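Local structure of D-xylonate dehydratase (5OYN) at residues Arg79-Ile84 with Gly89-Phe94; Val157-Pro162 with Thr218-Ala223; Gln271-Ala276 with Ala295-Ala300; Thr357-Gly360 with Glu365-Gln368. The protein catalyses the dehydration of D-xylonate to 2-dehydro-3-deoxy-D-arabinonate, and of D-gluconate with similar efficiency, using a [2Fe-2S] cluster and a magnesium ion. One frame throughout, in Å; residues are numbered along the deposited sequence.

Contact 1 of 4, residues Arg79-Ile84 with Gly89-Phe94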
# COMPACT_ATOMS: atom_id res chain seq x y z
N ARG A 79 9.23 -4.22 6.25
CA ARG A 79 10.02 -4.91 7.25
C ARG A 79 11.30 -4.14 7.56
O ARG A 79 11.73 -4.05 8.71
CB ARG A 79 10.35 -6.33 6.76
CG ARG A 79 9.22 -7.34 6.86
CD ARG A 79 8.43 -7.11 8.11
NE ARG A 79 8.97 -7.88 9.21
CZ ARG A 79 8.83 -7.54 10.49
NH1 ARG A 79 8.15 -6.44 10.83
NH2 ARG A 79 9.37 -8.30 11.43
N VAL A 80 11.93 -3.58 6.53
CA VAL A 80 13.13 -2.78 6.74
C VAL A 80 12.82 -1.58 7.61
O VAL A 80 13.58 -1.25 8.53
CB VAL A 80 13.74 -2.35 5.41
CG1 VAL A 80 15.00 -1.55 5.65
CG2 VAL A 80 14.00 -3.54 4.57
N ARG A 81 11.71 -0.88 7.31
CA ARG A 81 11.28 0.26 8.12
C ARG A 81 11.09 -0.15 9.57
O ARG A 81 11.50 0.56 10.50
CB ARG A 81 9.98 0.86 7.57
CG ARG A 81 10.20 1.73 6.34
CD ARG A 81 8.95 2.50 5.91
NE ARG A 81 8.81 3.75 6.65
CZ ARG A 81 8.05 3.91 7.75
NH1 ARG A 81 7.33 2.89 8.23
NH2 ARG A 81 7.98 5.09 8.35
N ASP A 82 10.50 -1.32 9.79
CA ASP A 82 10.26 -1.76 11.16
C ASP A 82 11.57 -2.05 11.87
O ASP A 82 11.72 -1.71 13.05
CB ASP A 82 9.33 -2.99 11.15
CG ASP A 82 7.85 -2.62 10.93
OD1 ASP A 82 7.52 -1.41 10.75
OD2 ASP A 82 7.01 -3.54 10.94
N GLY A 83 12.54 -2.64 11.16
CA GLY A 83 13.84 -2.88 11.77
C GLY A 83 14.51 -1.59 12.19
O GLY A 83 14.93 -1.44 13.34
N ILE A 84 14.60 -0.63 11.26
CA ILE A 84 15.19 0.68 11.54
C ILE A 84 14.54 1.34 12.75
O ILE A 84 15.23 1.93 13.60
CB ILE A 84 15.07 1.57 10.30
CG1 ILE A 84 15.88 0.99 9.14
CG2 ILE A 84 15.42 3.01 10.64
CD1 ILE A 84 15.62 1.70 7.82
N GLY A 89 16.49 4.31 14.41
CA GLY A 89 16.68 5.23 13.31
C GLY A 89 15.35 5.70 12.74
O GLY A 89 14.26 5.32 13.16
N ILE A 90 15.47 6.57 11.74
CA ILE A 90 14.34 7.14 11.03
C ILE A 90 14.48 6.73 9.56
O ILE A 90 15.43 7.14 8.90
CB ILE A 90 14.28 8.67 11.16
CG1 ILE A 90 14.21 9.09 12.63
CG2 ILE A 90 13.13 9.25 10.36
CD1 ILE A 90 12.85 8.87 13.27
N PRO A 91 13.58 5.92 9.01
CA PRO A 91 13.75 5.49 7.62
C PRO A 91 13.27 6.54 6.63
O PRO A 91 12.39 7.36 6.91
CB PRO A 91 12.90 4.22 7.54
CG PRO A 91 11.90 4.34 8.65
CD PRO A 91 12.34 5.40 9.62
N MET A 92 13.87 6.50 5.44
CA MET A 92 13.55 7.37 4.31
C MET A 92 13.72 6.50 3.07
O MET A 92 14.85 6.23 2.64
CB MET A 92 14.47 8.59 4.22
CG MET A 92 14.16 9.68 5.18
SD MET A 92 12.82 10.73 4.62
CE MET A 92 12.82 11.97 5.93
N GLU A 93 12.61 6.07 2.49
CA GLU A 93 12.66 5.27 1.28
C GLU A 93 12.70 6.21 0.09
O GLU A 93 12.08 7.27 0.11
CB GLU A 93 11.46 4.33 1.19
CG GLU A 93 11.47 3.36 0.02
CD GLU A 93 10.10 2.71 -0.16
OE1 GLU A 93 9.92 1.97 -1.17
OE2 GLU A 93 9.21 2.92 0.71
N PHE A 94 13.47 5.84 -0.92
CA PHE A 94 13.59 6.66 -2.11
C PHE A 94 14.02 5.77 -3.25
O PHE A 94 14.54 4.67 -3.02
CB PHE A 94 14.60 7.80 -1.90
CG PHE A 94 16.00 7.33 -1.64
CD1 PHE A 94 16.88 7.09 -2.69
CD2 PHE A 94 16.45 7.13 -0.34
CE1 PHE A 94 18.17 6.65 -2.44
CE2 PHE A 94 17.74 6.69 -0.09
CZ PHE A 94 18.59 6.45 -1.14
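Gly-89 receives the chain as it leaves the helix: its backbone N donates to the carbonyl O of Ile-84 at 2.8 Å, with an N-H...O angle of 163°. Having no side chain, Gly-89 lets Ile-84 CG2 settle 3.4 Å from Gly-89 C. Ile-90 turns its side chain from the helix and offers mainly its backbone, the N lying 3.7 Å from Ile-84 CG2. The framework is a beta-alpha-beta unit, in which helix 73-87 links strand 56-61 to its parallel neighbour 90-95. The short helix and strand segments run nearly antiparallel, at 154°, with their axes 7.7 Å apart.

Pro-91 points toward the helix and meets two residues. Its CB touches the CD1 tip of Ile-84 at 3.7 Å; Ile-84 reaches it because CG1 lies opposite the carbonyl carbon and the chain then extends. A compact apolar ring suits this place, since CG also lies over one face of the Arg-81 guanidinium, 3.7 Å from NE. The two side chains cross at about a right angle, and a bend at chi3 (85°) brings one face of the guanidinium against Pro-91 CG. The polar end of Arg-81 pairs with Asp-82 of a second subunit. Glu-93 starts toward the helix without touching residues 79-84, and its OE1 is bonded to Gln-61 of strand 56-61.

Contact 2 of 4, residues Val157-Pro162 with Thr218-Ala223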
# COMPACT_ATOMS: atom_id res chain seq x y z
N VAL A 157 23.60 -4.38 2.20
CA VAL A 157 22.81 -4.87 1.08
C VAL A 157 21.69 -5.75 1.62
O VAL A 157 21.90 -6.56 2.53
CB VAL A 157 23.67 -5.65 0.08
CG1 VAL A 157 22.79 -6.55 -0.80
CG2 VAL A 157 24.50 -4.70 -0.78
N LEU A 158 20.49 -5.57 1.06
CA LEU A 158 19.38 -6.47 1.29
C LEU A 158 19.00 -7.07 -0.06
O LEU A 158 18.63 -6.34 -0.98
CB LEU A 158 18.18 -5.76 1.92
CG LEU A 158 16.97 -6.68 2.14
CD1 LEU A 158 17.31 -7.88 3.05
CD2 LEU A 158 15.84 -5.90 2.72
N SER A 159 19.09 -8.39 -0.16
CA SER A 159 18.79 -9.09 -1.40
C SER A 159 17.29 -9.37 -1.48
O SER A 159 16.66 -9.65 -0.46
CB SER A 159 19.56 -10.40 -1.50
OG SER A 159 20.95 -10.21 -1.30
N GLY A 160 16.75 -9.31 -2.70
CA GLY A 160 15.38 -9.77 -2.90
C GLY A 160 15.26 -11.28 -2.80
O GLY A 160 14.37 -11.80 -2.12
N GLY A 161 16.17 -12.00 -3.45
CA GLY A 161 16.13 -13.45 -3.50
C GLY A 161 15.61 -13.95 -4.83
O GLY A 161 14.96 -13.21 -5.59
N PRO A 162 15.85 -15.21 -5.15
CA PRO A 162 15.35 -15.77 -6.41
C PRO A 162 13.88 -16.19 -6.31
O PRO A 162 13.28 -16.28 -5.23
CB PRO A 162 16.25 -16.98 -6.61
CG PRO A 162 16.49 -17.45 -5.23
CD PRO A 162 16.63 -16.20 -4.39
N THR A 218 24.53 -14.80 -8.43
CA THR A 218 25.97 -14.64 -8.23
C THR A 218 26.29 -13.34 -7.51
O THR A 218 26.94 -13.34 -6.46
CB THR A 218 26.71 -14.70 -9.57
OG1 THR A 218 26.43 -15.95 -10.23
CG2 THR A 218 28.20 -14.57 -9.34
N MET A 219 25.82 -12.21 -8.05
CA MET A 219 26.12 -10.93 -7.42
C MET A 219 25.55 -10.83 -6.01
O MET A 219 26.11 -10.14 -5.16
CB MET A 219 25.60 -9.78 -8.29
CG MET A 219 26.33 -9.62 -9.62
SD MET A 219 28.12 -9.86 -9.52
CE MET A 219 28.62 -8.50 -8.44
N ASN A 220 24.47 -11.54 -5.72
CA ASN A 220 23.96 -11.46 -4.36
C ASN A 220 24.78 -12.34 -3.42
O ASN A 220 25.04 -11.95 -2.28
CB ASN A 220 22.47 -11.78 -4.34
CG ASN A 220 21.63 -10.54 -4.68
OD1 ASN A 220 21.47 -9.65 -3.84
ND2 ASN A 220 21.16 -10.44 -5.93
N ALA A 221 25.22 -13.51 -3.88
CA ALA A 221 26.18 -14.28 -3.11
C ALA A 221 27.48 -13.50 -2.92
O ALA A 221 28.10 -13.57 -1.86
CB ALA A 221 26.45 -15.62 -3.79
N VAL A 222 27.90 -12.74 -3.95
CA VAL A 222 29.13 -11.95 -3.85
C VAL A 222 29.02 -10.96 -2.70
O VAL A 222 29.90 -10.89 -1.84
CB VAL A 222 29.41 -11.23 -5.18
CG1 VAL A 222 30.31 -9.99 -4.95
CG2 VAL A 222 30.02 -12.20 -6.17
N ALA A 223 27.94 -10.18 -2.66
CA ALA A 223 27.81 -9.20 -1.60
C ALA A 223 27.85 -9.85 -0.23
O ALA A 223 28.26 -9.21 0.75
CB ALA A 223 26.51 -8.40 -1.75
O HOH W 1 23.28 -10.78 -0.33
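Asn-220 and Ser-159 meet through a single buried side-chain hydrogen bond: Ser-159 OG donates to Asn-220 OD1 at 2.7 Å. The hydroxyl does not lie in the plane of the amide but stands above it, 35° out, with a C=O...O angle of 122°. Ser-159 sends OG to the side opposite its carbonyl carbon (chi1 -53°), which carries the hydroxyl off the strand toward the helix. A small residue fits here, because a water fits beside the hydroxyl: it donates to Ser-159 OG at 2.6 Å and to the backbone O of Asn-220 at 2.9 Å, so that the serine oxygen is held by two partners and is joined to the helix by two routes.

The amide of Asn-220 is gripped from both of its ends. OD1 has a second partner in the hydroxyl of Thr-135, on the adjacent strand, while ND2 bonds to the carbonyl of Ala-216 one turn back in the same helix. An asparagine suits a buried place with both acceptor and donor partners around it. Ala-223, one helical turn further on, presents only its methyl group, and CB rests 4.3 Å from CG1 of Val-157; Ile-145 of helix 141-151 touches both residues.

Strand 155-159 is an outermost strand of the parallel sheet within this chain, and helix 215-225 packs against it. Because Ala-216 lines the [2Fe-2S] pocket and the Asn-220 side chain lies about 8 Å from the cluster, the arrangement is consistent with a second shell around the cluster site.

Contact 3 of 4, residues Gln271-Ala276 with Ala295-Ala300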
# COMPACT_ATOMS: atom_id res chain seq x y z
N GLN A 271 41.34 -8.12 0.35
CA GLN A 271 41.11 -9.47 0.84
C GLN A 271 39.65 -9.86 0.68
O GLN A 271 39.34 -11.01 0.33
CB GLN A 271 41.51 -9.60 2.31
CG GLN A 271 42.84 -8.98 2.69
CD GLN A 271 43.48 -9.75 3.82
OE1 GLN A 271 42.97 -9.77 4.95
NE2 GLN A 271 44.59 -10.42 3.52
N ALA A 272 38.74 -8.91 0.95
CA ALA A 272 37.32 -9.17 0.81
C ALA A 272 36.97 -9.50 -0.63
O ALA A 272 36.22 -10.44 -0.90
CB ALA A 272 36.51 -7.98 1.30
N PHE A 273 37.52 -8.74 -1.58
CA PHE A 273 37.27 -9.05 -2.98
C PHE A 273 37.83 -10.42 -3.36
O PHE A 273 37.25 -11.12 -4.19
CB PHE A 273 37.86 -7.96 -3.88
CG PHE A 273 37.05 -6.68 -3.89
CD1 PHE A 273 35.94 -6.54 -4.71
CD2 PHE A 273 37.41 -5.61 -3.08
CE1 PHE A 273 35.20 -5.37 -4.72
CE2 PHE A 273 36.68 -4.42 -3.08
CZ PHE A 273 35.57 -4.30 -3.90
N GLU A 274 38.95 -10.83 -2.75
CA GLU A 274 39.48 -12.16 -3.06
C GLU A 274 38.57 -13.26 -2.53
O GLU A 274 38.48 -14.34 -3.13
CB GLU A 274 40.90 -12.31 -2.48
CG GLU A 274 41.97 -11.42 -3.12
CD GLU A 274 43.39 -11.70 -2.60
OE1 GLU A 274 43.58 -11.68 -1.37
OE2 GLU A 274 44.32 -11.93 -3.43
N ASN A 275 37.87 -13.00 -1.41
CA ASN A 275 36.87 -13.95 -0.92
C ASN A 275 35.72 -14.10 -1.91
O ASN A 275 35.28 -15.22 -2.21
CB ASN A 275 36.35 -13.49 0.44
CG ASN A 275 37.33 -13.78 1.55
OD1 ASN A 275 38.34 -14.45 1.33
ND2 ASN A 275 37.05 -13.28 2.75
N ALA A 276 35.24 -12.97 -2.43
CA ALA A 276 34.16 -13.02 -3.41
C ALA A 276 34.59 -13.81 -4.64
O ALA A 276 33.87 -14.72 -5.08
CB ALA A 276 33.74 -11.59 -3.79
N ALA A 295 34.73 -3.50 -11.27
CA ALA A 295 34.07 -2.20 -11.12
C ALA A 295 33.92 -1.79 -9.66
O ALA A 295 34.23 -0.65 -9.28
CB ALA A 295 32.70 -2.22 -11.81
N MET A 296 33.45 -2.70 -8.81
CA MET A 296 33.29 -2.36 -7.41
C MET A 296 34.64 -2.15 -6.73
O MET A 296 34.80 -1.21 -5.94
CB MET A 296 32.48 -3.44 -6.70
CG MET A 296 31.11 -3.65 -7.32
SD MET A 296 30.39 -5.24 -6.90
CE MET A 296 30.34 -5.02 -5.15
N ALA A 297 35.61 -3.02 -7.04
CA ALA A 297 36.97 -2.88 -6.51
C ALA A 297 37.54 -1.52 -6.83
O ALA A 297 37.93 -0.76 -5.93
CB ALA A 297 37.86 -3.99 -7.08
N ARG A 298 37.58 -1.18 -8.12
CA ARG A 298 38.09 0.12 -8.54
C ARG A 298 37.44 1.26 -7.77
O ARG A 298 38.13 2.12 -7.22
CB ARG A 298 37.90 0.29 -10.04
CG ARG A 298 38.72 -0.68 -10.85
CD ARG A 298 38.90 -0.18 -12.27
NE ARG A 298 39.65 1.07 -12.31
CZ ARG A 298 39.76 1.85 -13.39
NH1 ARG A 298 39.16 1.51 -14.52
NH2 ARG A 298 40.47 2.97 -13.32
N HIS A 299 36.10 1.26 -7.69
CA HIS A 299 35.42 2.36 -7.01
C HIS A 299 35.73 2.41 -5.52
O HIS A 299 35.50 3.45 -4.89
CB HIS A 299 33.90 2.27 -7.21
CG HIS A 299 33.41 3.04 -8.40
ND1 HIS A 299 33.09 2.43 -9.59
CD2 HIS A 299 33.21 4.36 -8.58
CE1 HIS A 299 32.70 3.35 -10.46
NE2 HIS A 299 32.76 4.54 -9.86
N ALA A 300 36.23 1.32 -4.94
CA ALA A 300 36.76 1.35 -3.59
C ALA A 300 38.29 1.44 -3.56
O ALA A 300 38.91 1.13 -2.54
CB ALA A 300 36.27 0.13 -2.81
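Phe-273 and Ala-297 mark the closest backbone approach, their CA atoms 7.1 Å apart, where helix 270-282 lies beside helix 289-299. This is helix-on-helix packing between successive helices, and one aromatic side chain reaches the backbone and side chains of Met-296 and Ala-297. Helix 289-299 is near its end here: Ala-300 is the first residue to leave helical angles, and its N is still bonded to Met-296 O.

The side chain of Phe-273 sets out toward the facing helix. CG stands opposite its carbonyl carbon (chi1 -75°), and the ring then presents one face to Ala-297. The methyl CB of Ala-297 sits 3.8 Å from the ring centroid and only 12° off the ring normal, a CH-pi contact almost centred on the face. Alanine suits this place because its short side chain lets the aromatic plane come down close to the backbone, where Ala-297 CA also lies over the same face. A large flat apolar residue on the other helix is the natural complement, since it spans the distance without any polar group to satisfy; Ile-304, in the loop beyond, touches the same phenylalanine.

Met-296 meets the ring differently. Its side chain starts toward helix 270-282 and continues to Met-219 of helix 215-225, while its CB lies at the ring's edge, in plane, 3.9 Å from Phe-273 CE1.

Contact 4 of 4, residues Thr357-Gly360 with Glu365-Gln368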
# COMPACT_ATOMS: atom_id res chain seq x y z
N THR A 357 32.99 -7.84 8.63
CA THR A 357 31.73 -7.89 7.89
C THR A 357 30.69 -7.01 8.56
O THR A 357 30.81 -6.66 9.74
CB THR A 357 31.20 -9.34 7.77
OG1 THR A 357 30.54 -9.73 8.98
CG2 THR A 357 32.33 -10.32 7.47
N VAL A 358 29.63 -6.66 7.83
CA VAL A 358 28.58 -5.83 8.42
C VAL A 358 27.87 -6.51 9.58
O VAL A 358 27.14 -5.85 10.31
CB VAL A 358 27.51 -5.39 7.39
CG1 VAL A 358 28.10 -4.43 6.37
CG2 VAL A 358 26.88 -6.61 6.72
N THR A 359 28.08 -7.81 9.79
CA THR A 359 27.56 -8.41 11.01
C THR A 359 28.29 -7.94 12.26
O THR A 359 27.80 -8.18 13.36
CB THR A 359 27.66 -9.94 10.95
OG1 THR A 359 29.03 -10.32 11.09
CG2 THR A 359 27.14 -10.46 9.63
N GLY A 360 29.44 -7.28 12.11
CA GLY A 360 30.25 -6.89 13.25
C GLY A 360 31.15 -7.99 13.78
O GLY A 360 31.86 -7.76 14.77
N GLU A 365 34.17 -15.97 11.86
CA GLU A 365 33.22 -16.04 12.97
C GLU A 365 31.80 -16.25 12.45
O GLU A 365 31.03 -17.03 13.03
CB GLU A 365 33.32 -14.77 13.82
CG GLU A 365 34.47 -14.78 14.84
CD GLU A 365 34.72 -13.41 15.50
OE1 GLU A 365 34.56 -12.36 14.84
OE2 GLU A 365 35.10 -13.39 16.70
N ASN A 366 31.45 -15.59 11.34
CA ASN A 366 30.12 -15.75 10.75
C ASN A 366 29.88 -17.19 10.30
O ASN A 366 28.76 -17.70 10.39
CB ASN A 366 29.94 -14.82 9.54
CG ASN A 366 29.87 -13.37 9.94
OD1 ASN A 366 29.56 -13.06 11.09
ND2 ASN A 366 30.18 -12.47 9.01
N LEU A 367 30.93 -17.85 9.82
CA LEU A 367 30.81 -19.12 9.12
C LEU A 367 30.78 -20.32 10.05
O LEU A 367 30.52 -21.43 9.58
CB LEU A 367 31.95 -19.27 8.13
CG LEU A 367 31.75 -18.36 6.93
CD1 LEU A 367 32.88 -18.43 5.95
CD2 LEU A 367 30.47 -18.76 6.28
N GLN A 368 31.02 -20.14 11.35
CA GLN A 368 30.99 -21.27 12.26
C GLN A 368 29.60 -21.88 12.29
O GLN A 368 28.60 -21.18 12.52
CB GLN A 368 31.41 -20.84 13.67
CG GLN A 368 32.87 -20.38 13.72
CD GLN A 368 33.82 -21.35 13.01
OE1 GLN A 368 34.50 -20.98 12.04
NE2 GLN A 368 33.84 -22.60 13.49
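Asn-366 comes from the direction opposite to that of Thr-357 and Thr-359, and the flat amide of the asparagine divides its two ends between the two hydroxyls. The threonines belong to a type I beta turn, Thr-357 to Gly-360, closed by the bond from Gly-360 N to Thr-357 O; Thr-357 adds an ST turn, its OG1 accepting from Thr-359 N. Gly-360 has a positive phi, a backbone shape well suited to glycine.

The nitrogen end of the amide addresses Thr-357. Asn-366 ND2 donates to Thr-357 OG1 at 2.8 Å, and the hydroxyl lies only 5° out of the amide plane. The same OG1 also bonds to the carbonyl of Lys-361, which fits its use as both acceptor and donor. Both threonines hold OG1 between their backbone N and carbonyl carbon, a rotamer that brings the two hydroxyls round to the same partner.

The oxygen end turns to Thr-359, whose hydroxyl is also bonded to the backbone N of Lys-361. Threonine suits both sites, as its hydroxyl can take a bond and give one while its methyl group lies near the same amide. Asparagine suits the position opposite, a short side chain with a donor and an acceptor at its end, tying the turn to helix 363-367. Thr-231, from a separate loop, packs on both Thr-359 and Asn-366. Thr-359 OG1 donates to Asn-366 OD1 at 2.8 Å, in the carbonyl plane and on a lone pair, at a C=O...O angle of 107°.

How the contacts relate
Contacts 1 and 2 reach opposite outermost strands of one four-stranded parallel sheet, 90-95 and 155-159. Their centres are 19 Å apart, yet they touch where Val-80 CG2 meets Leu-158 CD2 at 3.5 Å. Contact 2 also adjoins contact 3: Val-222 CG1 packs on Ala-276 CB at 4.0 Å, and Met-219 CE on Met-296 SD at the same distance. Contact 4 stays apart, its nearest atoms about 6 Å from contact 2 and about 7 Å from contact 3. Contact 2 is close to the cofactor site, with the Asn-220 side chain about 11 Å from the magnesium ion, whereas contact 1 lies beside neighbouring subunits of the tetramer.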